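Local coordinates for protein putative transcriptional regulator (Clostridium difficile, PDB 3QI7) that is of unknown function but has a periplasmic-binding-protein-like fold and is probably a lipoprotein that binds a small ligand such as a sugar, at residues I160-T165 and V194-I199; S265-K270 and E288-F293; D11-A16 and V55-K60. All blocks are in the same frame, centred on the assembly; numbering follows the deposited sequence.

Contact 1: residues I160-T165 and V194-I199; sequences IHYAST and VNTPNI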
# COMPACT_ATOMS: atom_id res chain seq x y z
N ILE A 160 20.55 4.52 7.57
CA ILE A 160 20.97 5.35 6.41
C ILE A 160 19.73 5.61 5.52
O ILE A 160 19.07 4.67 5.11
CB ILE A 160 22.12 4.69 5.59
CG1 ILE A 160 23.14 3.99 6.50
CG2 ILE A 160 22.86 5.75 4.72
CD1 ILE A 160 23.86 4.85 7.59
N HIS A 161 19.38 6.89 5.30
CA HIS A 161 18.25 7.31 4.45
C HIS A 161 18.75 7.96 3.17
O HIS A 161 19.53 8.93 3.24
CB HIS A 161 17.42 8.34 5.22
CG HIS A 161 16.16 8.76 4.52
ND1 HIS A 161 16.15 9.71 3.51
CD2 HIS A 161 14.87 8.41 4.73
CE1 HIS A 161 14.90 9.89 3.11
NE2 HIS A 161 14.10 9.11 3.83
N TYR A 162 18.34 7.41 2.02
CA TYR A 162 18.78 7.86 0.68
C TYR A 162 17.56 8.39 -0.10
O TYR A 162 16.56 7.71 -0.23
CB TYR A 162 19.40 6.69 -0.11
CG TYR A 162 20.75 6.23 0.36
CD1 TYR A 162 21.86 6.99 0.15
CD2 TYR A 162 20.91 4.98 0.98
CE1 TYR A 162 23.11 6.57 0.59
CE2 TYR A 162 22.14 4.55 1.41
CZ TYR A 162 23.25 5.35 1.21
OH TYR A 162 24.48 4.91 1.64
N ALA A 163 17.71 9.60 -0.66
CA ALA A 163 16.68 10.32 -1.41
C ALA A 163 17.35 11.52 -2.06
O ALA A 163 18.27 12.10 -1.47
CB ALA A 163 15.60 10.86 -0.46
N SER A 164 16.90 11.88 -3.26
CA SER A 164 17.38 13.09 -3.94
C SER A 164 16.70 14.34 -3.36
O SER A 164 15.66 14.24 -2.74
CB SER A 164 17.07 13.01 -5.44
OG SER A 164 15.71 13.30 -5.71
N THR A 165 17.25 15.53 -3.61
CA THR A 165 16.60 16.74 -3.09
C THR A 165 15.26 17.00 -3.80
O THR A 165 14.32 17.53 -3.17
CB THR A 165 17.54 17.95 -3.09
OG1 THR A 165 18.07 18.18 -4.38
CG2 THR A 165 18.70 17.70 -2.13
N VAL A 194 21.53 11.01 3.50
CA VAL A 194 22.40 11.14 2.35
C VAL A 194 21.59 11.51 1.12
O VAL A 194 20.64 10.79 0.73
CB VAL A 194 23.17 9.85 2.09
CG1 VAL A 194 24.19 10.05 0.90
CG2 VAL A 194 23.90 9.42 3.34
N ASN A 195 21.97 12.65 0.53
CA ASN A 195 21.40 13.14 -0.72
C ASN A 195 21.99 12.44 -1.94
O ASN A 195 23.21 12.50 -2.21
CB ASN A 195 21.57 14.66 -0.88
CG ASN A 195 20.68 15.49 0.09
OD1 ASN A 195 19.84 14.97 0.84
ND2 ASN A 195 20.90 16.81 0.06
N THR A 196 21.09 11.79 -2.67
CA THR A 196 21.39 11.11 -3.93
C THR A 196 21.17 12.10 -5.11
O THR A 196 20.37 13.04 -4.99
CB THR A 196 20.48 9.87 -4.14
OG1 THR A 196 19.10 10.26 -4.11
CG2 THR A 196 20.70 8.85 -3.04
N PRO A 197 21.85 11.87 -6.25
CA PRO A 197 21.66 12.72 -7.43
C PRO A 197 20.21 12.72 -7.94
O PRO A 197 19.56 11.67 -7.99
CB PRO A 197 22.59 12.10 -8.49
CG PRO A 197 23.63 11.37 -7.71
CD PRO A 197 22.93 10.88 -6.45
N ASN A 198 19.72 13.91 -8.29
CA ASN A 198 18.43 14.06 -8.93
C ASN A 198 18.37 13.27 -10.22
O ASN A 198 19.32 13.25 -10.98
CB ASN A 198 18.14 15.54 -9.26
CG ASN A 198 17.77 16.34 -8.04
OD1 ASN A 198 17.22 15.82 -7.08
ND2 ASN A 198 18.05 17.62 -8.09
N ILE A 199 17.24 12.62 -10.45
CA ILE A 199 17.05 11.85 -11.66
C ILE A 199 16.24 12.71 -12.62
O ILE A 199 15.04 12.87 -12.46
CB ILE A 199 16.35 10.53 -11.38
CG1 ILE A 199 17.20 9.71 -10.39
CG2 ILE A 199 16.10 9.75 -12.69
CD1 ILE A 199 16.65 8.32 -10.03
O HOH W 1 18.23 11.25 2.16
O HOH W 2 15.46 12.70 -8.31
O HOH W 3 19.97 15.68 -4.74
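Val194 N donates to His161 O over 2.9 Å, nearly along the C=O axis, a bond that belongs to the pairing of parallel strands 159-164 and 191-196. Thr196 N then reaches Ala163 O at 3.1 Å; the bond is nearly straight at hydrogen (167°), yet the donor lies above the carbonyl plane. Between the two, Ala163 N to Val194 O is a weak bond of 3.5 Å, and Val194 O is gripped more firmly by a water that also binds His161 ND1 at the edge of the imidazole ring.

On the face of the sheet that carries Tyr162 and Val194, these two side chains run side by side in the same direction. The CE1 corner of the ring comes to 3.6 Å from Val194 CB, while the Thr196 methyl, CG2, crosses obliquely near CD1. With CG beside its backbone N (chi1 -72°), the tyrosine reaches helix 203-223, where Leu212 and Ile216 pack on it and Asp215 takes a hydrogen bond with its hydroxyl.

Farther along, polar side chains come together. Asn198 OD1 lies 3.2 Å from Ser164 OG, a weak and unsettled link, and is also held by Asp166 N; Ser164 OG is hydrogen-bonded to Asp167 N. One water joins Ser164 OG to Ile199 N, and another accepts from Thr165 N and donates to Thr196 O.

The strands belong to a beta-alpha-beta unit in which helix 171-186 connects them. Beyond the Thr196 N to Ala163 O bond, the links around Ser164, Thr165 and Asn198 run through side chains and water, so the polar groups here are tied together by Asn198 OD1, loop amides and bound solvent.

Contact 2: residues S265-K270 and E288-F293; sequences SVMGLK and EKAKAF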
# COMPACT_ATOMS: atom_id res chain seq x y z
N SER A 265 13.36 -10.32 -8.77
CA SER A 265 14.58 -10.14 -9.56
C SER A 265 15.85 -10.20 -8.68
O SER A 265 16.86 -10.78 -9.06
CB SER A 265 14.50 -8.82 -10.32
OG SER A 265 15.77 -8.21 -10.39
N VAL A 266 15.79 -9.61 -7.49
CA VAL A 266 16.99 -9.56 -6.62
C VAL A 266 17.37 -10.96 -6.11
O VAL A 266 18.54 -11.34 -6.13
CB VAL A 266 16.78 -8.54 -5.47
CG1 VAL A 266 17.85 -8.68 -4.36
CG2 VAL A 266 16.80 -7.13 -6.08
N MSE A 267 16.36 -11.73 -5.72
CA MSE A 267 16.58 -13.07 -5.15
C MSE A 267 16.71 -14.16 -6.20
O MSE A 267 17.02 -15.29 -5.87
CB MSE A 267 15.48 -13.44 -4.17
CG MSE A 267 15.23 -12.41 -3.09
SE MSE A 267 16.77 -11.92 -1.98
CE MSE A 267 16.52 -13.31 -0.60
N GLY A 268 16.47 -13.83 -7.47
CA GLY A 268 16.54 -14.82 -8.55
C GLY A 268 15.31 -15.72 -8.59
O GLY A 268 15.43 -16.92 -8.78
N LEU A 269 14.14 -15.16 -8.38
CA LEU A 269 12.88 -15.90 -8.41
C LEU A 269 12.15 -15.58 -9.71
O LEU A 269 12.28 -14.45 -10.22
CB LEU A 269 11.96 -15.47 -7.25
CG LEU A 269 12.46 -15.78 -5.84
CD1 LEU A 269 11.54 -15.16 -4.83
CD2 LEU A 269 12.55 -17.31 -5.68
N LYS A 270 11.37 -16.54 -10.21
CA LYS A 270 10.50 -16.34 -11.39
C LYS A 270 9.06 -16.59 -10.98
O LYS A 270 8.71 -17.74 -10.71
CB LYS A 270 10.90 -17.30 -12.52
N GLU A 288 13.17 -18.77 1.59
CA GLU A 288 14.09 -19.86 1.25
C GLU A 288 15.37 -19.29 0.67
O GLU A 288 16.47 -19.75 1.01
CB GLU A 288 13.47 -20.85 0.26
CG GLU A 288 14.50 -21.77 -0.42
N LYS A 289 15.25 -18.29 -0.21
CA LYS A 289 16.44 -17.69 -0.80
C LYS A 289 17.26 -16.95 0.28
O LYS A 289 18.48 -17.11 0.36
CB LYS A 289 16.09 -16.77 -1.97
CG LYS A 289 15.61 -17.49 -3.24
CD LYS A 289 16.73 -18.22 -3.97
CE LYS A 289 16.24 -18.87 -5.25
NZ LYS A 289 17.36 -19.55 -5.95
N ALA A 290 16.57 -16.19 1.14
CA ALA A 290 17.23 -15.51 2.25
C ALA A 290 18.04 -16.48 3.13
O ALA A 290 19.22 -16.21 3.41
CB ALA A 290 16.22 -14.66 3.10
N LYS A 291 17.43 -17.62 3.51
CA LYS A 291 18.16 -18.71 4.21
C LYS A 291 19.37 -19.14 3.43
O LYS A 291 20.47 -19.27 3.98
CB LYS A 291 17.29 -19.94 4.44
CG LYS A 291 16.30 -19.83 5.57
N ALA A 292 19.19 -19.39 2.15
CA ALA A 292 20.30 -19.89 1.32
C ALA A 292 21.43 -18.87 1.17
O ALA A 292 22.59 -19.25 0.94
CB ALA A 292 19.78 -20.33 -0.06
N PHE A 293 21.12 -17.58 1.29
CA PHE A 293 22.06 -16.51 1.03
C PHE A 293 22.66 -15.95 2.33
O PHE A 293 23.33 -14.92 2.32
CB PHE A 293 21.40 -15.36 0.23
CG PHE A 293 20.88 -15.75 -1.15
CD1 PHE A 293 21.34 -16.88 -1.83
CD2 PHE A 293 19.94 -14.92 -1.78
CE1 PHE A 293 20.85 -17.20 -3.09
CE2 PHE A 293 19.45 -15.23 -3.04
CZ PHE A 293 19.91 -16.38 -3.70
O HOH W 4 18.42 -17.40 -6.86
O HOH W 5 14.88 -19.92 -8.05
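Two helix ends meet here in plain helix-to-helix packing: Met267, a selenomethionine at the end of helix 263-267, lays its side chain against the last turn of helix 279-292. Its CB sits 4.0 Å from Lys289 CB. CG leaves beside the backbone N, and further bends at chi2 (-56°) and chi3 (-89°) turn the chain at SE and carry CE to the second helix. There CE touches the backbone as well as side chains, coming 3.4 Å from Ala290 N, with Lys289 CB, Ala290 CB and Phe293 CD2 around it. The methyl thus rests on the helix backbone at Ala290 N, with the Phe293 ring beside it.

The carbonyl of the same residue follows a different course. Met267 O lies in the plane of the Phe293 ring at its edge, 3.7 Å from CE2, and the aliphatic part of Lys289 passes alongside it, CD being nearest at 3.5 Å. One face of that ring is met by Lys289 O, near the rim. Leu269 and Lys289 reach toward each other, Leu269 CD2 meeting the aliphatic part of the lysine at CG and CE; Leu269 also rests on Met285 and Ile286 of the same helix.

Gly268, with phi 77°, is the first residue to leave helical geometry, and its carbonyl comes to the same side as that of Met267. No direct hydrogen bond crosses between the segments. Polar contact is made through solvent instead, the ammonium group being bridged to both carbonyls: a water accepts from Lys289 NZ at 2.6 Å and donates to Met267 O at 2.7 Å, while a second links Lys289 NZ, more weakly, to Gly268 O.

Contact 3: residues D11-A16 and V55-K60; sequences DDFKVA and VKQTIK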
# COMPACT_ATOMS: atom_id res chain seq x y z
N ASP A 11 -31.39 -7.43 -1.67
CA ASP A 11 -31.24 -7.70 -3.10
C ASP A 11 -29.79 -8.08 -3.45
O ASP A 11 -28.83 -7.60 -2.84
CB ASP A 11 -31.60 -6.47 -3.94
CG ASP A 11 -33.10 -6.14 -3.93
OD1 ASP A 11 -33.94 -7.02 -3.66
OD2 ASP A 11 -33.43 -4.97 -4.21
N ASP A 12 -29.65 -8.91 -4.47
CA ASP A 12 -28.33 -9.17 -5.03
C ASP A 12 -27.72 -7.83 -5.47
O ASP A 12 -28.45 -6.93 -5.91
CB ASP A 12 -28.43 -10.15 -6.19
CG ASP A 12 -28.92 -11.53 -5.75
OD1 ASP A 12 -28.88 -11.86 -4.52
OD2 ASP A 12 -29.34 -12.30 -6.64
N PHE A 13 -26.42 -7.66 -5.30
CA PHE A 13 -25.85 -6.33 -5.47
C PHE A 13 -24.52 -6.33 -6.17
O PHE A 13 -23.90 -7.37 -6.36
CB PHE A 13 -25.79 -5.61 -4.11
CG PHE A 13 -24.88 -6.25 -3.10
CD1 PHE A 13 -25.32 -7.32 -2.32
CD2 PHE A 13 -23.59 -5.76 -2.91
CE1 PHE A 13 -24.49 -7.90 -1.37
CE2 PHE A 13 -22.74 -6.34 -1.97
CZ PHE A 13 -23.20 -7.42 -1.18
N LYS A 14 -24.10 -5.14 -6.62
CA LYS A 14 -22.75 -4.96 -7.19
C LYS A 14 -21.91 -4.04 -6.29
O LYS A 14 -22.42 -3.06 -5.71
CB LYS A 14 -22.83 -4.39 -8.60
CG LYS A 14 -23.59 -5.25 -9.63
CD LYS A 14 -23.50 -4.61 -11.01
CE LYS A 14 -24.25 -5.41 -12.09
NZ LYS A 14 -24.79 -4.48 -13.12
N VAL A 15 -20.64 -4.39 -6.15
CA VAL A 15 -19.63 -3.52 -5.57
C VAL A 15 -18.77 -3.02 -6.72
O VAL A 15 -18.03 -3.79 -7.34
CB VAL A 15 -18.77 -4.25 -4.53
CG1 VAL A 15 -17.71 -3.31 -3.94
CG2 VAL A 15 -19.67 -4.81 -3.39
N ALA A 16 -18.88 -1.74 -7.04
CA ALA A 16 -18.09 -1.18 -8.12
C ALA A 16 -16.72 -0.82 -7.57
O ALA A 16 -16.65 -0.25 -6.48
CB ALA A 16 -18.79 0.06 -8.73
N VAL A 55 -27.16 -14.38 -0.38
CA VAL A 55 -27.29 -13.19 -1.21
C VAL A 55 -26.11 -13.22 -2.19
O VAL A 55 -25.05 -13.73 -1.86
CB VAL A 55 -27.21 -11.92 -0.35
CG1 VAL A 55 -27.39 -10.69 -1.22
CG2 VAL A 55 -28.27 -11.95 0.78
N LYS A 56 -26.30 -12.70 -3.40
CA LYS A 56 -25.23 -12.72 -4.41
C LYS A 56 -24.58 -11.36 -4.56
O LYS A 56 -25.26 -10.32 -4.57
CB LYS A 56 -25.77 -13.20 -5.77
CG LYS A 56 -26.00 -14.73 -5.85
CD LYS A 56 -26.74 -15.12 -7.13
CE LYS A 56 -27.38 -16.51 -7.01
NZ LYS A 56 -26.38 -17.62 -6.84
N GLN A 57 -23.25 -11.37 -4.66
CA GLN A 57 -22.50 -10.15 -4.87
C GLN A 57 -21.51 -10.35 -6.01
O GLN A 57 -20.91 -11.43 -6.13
CB GLN A 57 -21.72 -9.73 -3.60
CG GLN A 57 -21.96 -10.58 -2.35
CD GLN A 57 -20.98 -11.73 -2.18
OE1 GLN A 57 -20.59 -12.05 -1.06
NE2 GLN A 57 -20.59 -12.36 -3.28
N THR A 58 -21.35 -9.33 -6.84
CA THR A 58 -20.33 -9.33 -7.90
C THR A 58 -19.57 -8.00 -7.86
O THR A 58 -20.04 -7.00 -7.33
CB THR A 58 -20.93 -9.50 -9.36
OG1 THR A 58 -21.94 -8.52 -9.59
CG2 THR A 58 -21.49 -10.91 -9.63
N ILE A 59 -18.38 -8.01 -8.43
CA ILE A 59 -17.58 -6.82 -8.52
C ILE A 59 -17.73 -6.26 -9.93
O ILE A 59 -17.65 -7.01 -10.91
CB ILE A 59 -16.11 -7.13 -8.21
CG1 ILE A 59 -15.95 -7.34 -6.70
CG2 ILE A 59 -15.21 -6.00 -8.70
CD1 ILE A 59 -14.68 -8.06 -6.29
N LYS A 60 -18.00 -4.96 -10.01
CA LYS A 60 -17.94 -4.26 -11.28
C LYS A 60 -16.66 -3.45 -11.35
O LYS A 60 -16.55 -2.37 -10.73
CB LYS A 60 -19.15 -3.34 -11.47
CG LYS A 60 -19.20 -2.62 -12.84
CD LYS A 60 -20.58 -1.99 -13.06
CE LYS A 60 -20.86 -1.69 -14.55
NZ LYS A 60 -20.36 -0.35 -14.88
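Parallel strands 13-19 and 57-63 pair at the margin of the larger, mixed sheet, in a beta-alpha-beta connection through helix 26-42. Their backbones are joined in regular parallel fashion: Phe13 N gives to Lys56 O, Thr58 N to Phe13 O, Val15 N to Thr58 O and Lys60 N to Val15 O. The straightest is Val15 N to Thr58 O, at 2.9 Å and 169°, whereas Lys60 N approaches its carbonyl from above the plane.

Just ahead of the strands, a side chain takes over the role of a carbonyl. Asp12 OD1 accepts from Lys56 N at 2.9 Å, met from above the carboxylate plane, and the aspartate lies alongside Lys56 with its CG 3.6 Å from Lys56 CB.

On the face carrying Phe13, Val15, Gln57 and Ile59, the phenyl ring is set by a chi1 of 64°, which places CG in the crowded position between the backbone N and carbonyl carbon. Gln57 CB lies over one ring face in a CH-pi contact, 4.0 Å from the Phe13 centroid, and Val55 CG1 touches the ring edge at Phe13 CE1. Helix 306-324 packs on this face; its Lys323 is hydrogen-bonded to Gln57 OE1. On the other face, Lys14 CG runs beside Thr58 OG1, and Lys14 NZ forms a salt bridge with Asp85.

Asp12 and Lys56 keep their charged ends apart, Asp12 OD2 lying 6.1 Å from Lys56 NZ, which has a weak hydrogen bond to Asn43 O. The direct bond of the carboxylate to segment 55-60 is to a backbone N-H, and any attraction to the ammonium is probably longer-range.

Along the chain contact 3 comes first, then contact 1, then contact 2, each closing before the next opens. Contacts 1 and 3 lie on opposite sides of the chain's centre, their own centres about 46 Å apart, and belong to separate sheets: contact 3 to the mixed sheet, contact 1 to the three-stranded parallel one. This is consistent with the two-lobed build of periplasmic binding proteins, in which ligand binds between the lobes. Contact 2 stands about 27 Å from contact 1 and 40 Å from contact 3, centre to centre. Helix 234-247 connects the nearer two, touching Tyr162 and Thr196 of contact 1 and Val266 and Phe293 of contact 2.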